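Local coordinates for probable branched-chain-amino-acid aminotransferase (Thermotoga maritima MSB8, PDB 3CSW) that probably transfers amino groups between leucine, isoleucine or valine and 2-oxoglutarate, using pyridoxal 5'-phosphate as cofactor, in branched-chain amino acid biosynthesis, at the interface of chains A and B. Sequence-based numbering; all coordinates share one arbitrary frame. Chains: chain A/B, Putative branched-chain-amino-acid aminotransferase.

The interface of chains A and B. Residues chain A 34, 37-38, 40-41, 101, 103, 147-148; chain B 34, 37-38.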
loop_
_atom_site.group_PDB
_atom_site.type_symbol
_atom_site.label_atom_id
_atom_site.label_comp_id
_atom_site.label_asym_id
_atom_site.label_seq_id
_atom_site.Cartn_x
_atom_site.Cartn_y
_atom_site.Cartn_z
ATOM N N PHE A 34 12.703 16.609 30.227
ATOM C CA PHE A 34 13.027 17.245 28.959
ATOM C C PHE A 34 13.531 16.230 27.930
ATOM O O PHE A 34 13.105 16.260 26.773
ATOM C CB PHE A 34 14.063 18.360 29.151
ATOM C CG PHE A 34 14.553 18.979 27.859
ATOM C CD1 PHE A 34 13.694 19.689 27.044
ATOM C CD2 PHE A 34 15.875 18.867 27.475
ATOM C CE1 PHE A 34 14.146 20.260 25.866
ATOM C CE2 PHE A 34 16.327 19.432 26.304
ATOM C CZ PHE A 34 15.461 20.133 25.497
ATOM N N SER A 37 10.620 14.144 26.795
ATOM C CA SER A 37 9.648 14.926 26.041
ATOM C C SER A 37 10.026 15.085 24.566
ATOM O O SER A 37 9.201 15.494 23.765
ATOM C CB SER A 37 9.442 16.314 26.695
ATOM O OG SER A 37 10.571 17.177 26.502
ATOM N N LEU A 38 11.275 14.785 24.223
ATOM C CA LEU A 38 11.755 14.800 22.839
ATOM C C LEU A 38 11.085 13.701 22.023
ATOM O O LEU A 38 11.038 13.780 20.809
ATOM C CB LEU A 38 13.285 14.669 22.777
ATOM C CG LEU A 38 14.118 15.769 23.460
ATOM C CD1 LEU A 38 15.623 15.528 23.241
ATOM C CD2 LEU A 38 13.729 17.156 22.980
ATOM N N GLY A 40 7.921 13.282 22.272
ATOM C CA GLY A 40 6.625 13.871 22.012
ATOM C C GLY A 40 5.730 14.002 23.243
ATOM O O GLY A 40 5.819 13.218 24.172
ATOM N N ALA A 41 4.883 15.028 23.240
ATOM C CA ALA A 41 3.828 15.185 24.231
ATOM C C ALA A 41 2.480 15.063 23.533
ATOM O O ALA A 41 2.324 15.531 22.405
ATOM C CB ALA A 41 3.931 16.547 24.911
ATOM N N TYR A 101 -0.528 20.385 26.987
ATOM C CA TYR A 101 0.409 19.307 26.730
ATOM C C TYR A 101 0.426 18.326 27.876
ATOM O O TYR A 101 0.518 18.733 29.033
ATOM C CB TYR A 101 1.818 19.856 26.562
ATOM C CG TYR A 101 2.011 20.822 25.408
ATOM C CD1 TYR A 101 2.193 20.371 24.115
ATOM C CD2 TYR A 101 2.081 22.194 25.631
ATOM C CE1 TYR A 101 2.407 21.268 23.065
ATOM C CE2 TYR A 101 2.282 23.091 24.598
ATOM C CZ TYR A 101 2.450 22.624 23.322
ATOM O OH TYR A 101 2.659 23.522 22.315
ATOM N N PHE A 103 2.588 15.155 29.376
ATOM C CA PHE A 103 3.942 14.621 29.247
ATOM C C PHE A 103 4.089 13.161 29.623
ATOM O O PHE A 103 3.445 12.685 30.565
ATOM C CB PHE A 103 4.966 15.489 29.999
ATOM C CG PHE A 103 5.173 16.822 29.362
ATOM C CD1 PHE A 103 5.903 16.932 28.192
ATOM C CD2 PHE A 103 4.584 17.957 29.886
ATOM C CE1 PHE A 103 6.060 18.153 27.577
ATOM C CE2 PHE A 103 4.744 19.177 29.278
ATOM C CZ PHE A 103 5.479 19.277 28.118
ATOM N N THR A 147 3.013 15.640 19.544
ATOM C CA THR A 147 3.757 16.792 19.006
ATOM C C THR A 147 4.830 16.435 17.956
ATOM O O THR A 147 5.170 17.255 17.092
ATOM C CB THR A 147 4.443 17.603 20.140
ATOM O OG1 THR A 147 5.220 16.709 20.957
ATOM C CG2 THR A 147 3.398 18.375 20.993
ATOM N N GLY A 148 5.354 15.217 18.035
ATOM C CA GLY A 148 6.412 14.787 17.135
ATOM C C GLY A 148 6.037 13.927 15.955
ATOM O O GLY A 148 6.928 13.523 15.227
ATOM N N PHE B 34 11.737 25.236 24.202
ATOM C CA PHE B 34 11.181 24.016 24.792
ATOM C C PHE B 34 9.983 23.512 23.988
ATOM O O PHE B 34 9.902 22.334 23.645
ATOM C CB PHE B 34 10.776 24.231 26.256
ATOM C CG PHE B 34 10.010 23.076 26.845
ATOM C CD1 PHE B 34 10.629 21.848 27.054
ATOM C CD2 PHE B 34 8.666 23.204 27.166
ATOM C CE1 PHE B 34 9.923 20.770 27.587
ATOM C CE2 PHE B 34 7.961 22.132 27.710
ATOM C CZ PHE B 34 8.595 20.916 27.918
ATOM N N SER B 37 11.093 22.136 20.816
ATOM C CA SER B 37 11.835 20.899 21.009
ATOM C C SER B 37 10.880 19.684 21.054
ATOM O O SER B 37 11.279 18.568 20.749
ATOM C CB SER B 37 12.727 20.983 22.269
ATOM O OG SER B 37 12.026 20.712 23.484
ATOM N N LEU B 38 9.618 19.921 21.437
ATOM C CA LEU B 38 8.586 18.873 21.481
ATOM C C LEU B 38 8.257 18.256 20.117
ATOM O O LEU B 38 7.667 17.182 20.053
ATOM C CB LEU B 38 7.298 19.411 22.124
ATOM C CG LEU B 38 7.398 19.887 23.576
ATOM C CD1 LEU B 38 6.024 20.393 24.121
ATOM C CD2 LEU B 38 7.988 18.771 24.430
HETATM O O HOH W 1 8.807 14.667 19.388
#
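B:Leu38 plugs into chain A between A:Tyr101, A:Phe103 and A:Ser37, and its two methyls part company there. B:Leu38 CD1 lies over one face of the A:Tyr101 ring, off toward the rim, 3.8 Å from CD1 of A:Tyr101. B:Leu38 CD2 meets A:Phe103 in the plane of that ring, at its edge, and also touches CB of A:Ser37 at 3.6 Å. Beside it, A:Phe103 and B:Phe34 meet end on, CZ to CZ at 3.5 Å. The A:Phe34 and B:Phe34 rings run antiparallel past one another, edge against edge, with their CD1 atoms 3.7 Å apart; each has CG anti to its backbone N (chi1 174° and 171°), pointing the ring across from helix 31-37. The serine hydroxyls bond back to their own chains, B:Ser37 OG to O of B:Phe34 and A:Ser37 OG to O of A:Phe34, though B:Ser37 OG also lies against A:Phe34 CE1.

At the rim, A:Thr147 OG1 donates to the B:Leu38 carbonyl O at 2.7 Å, from above the carbonyl plane, while A:Ala41 N donates to OG1 and steadies the hydroxyl. A valine in place of A:Thr147 would probably leave both the B:Leu38 carbonyl and the A:Ala41 amide without this partner. The patch is part of a two-fold interface between identical chains that probably holds a homodimer together; a water bridges the paired loops, 2.8 Å from O of A:Leu38 and 2.8 Å from O of B:Leu38.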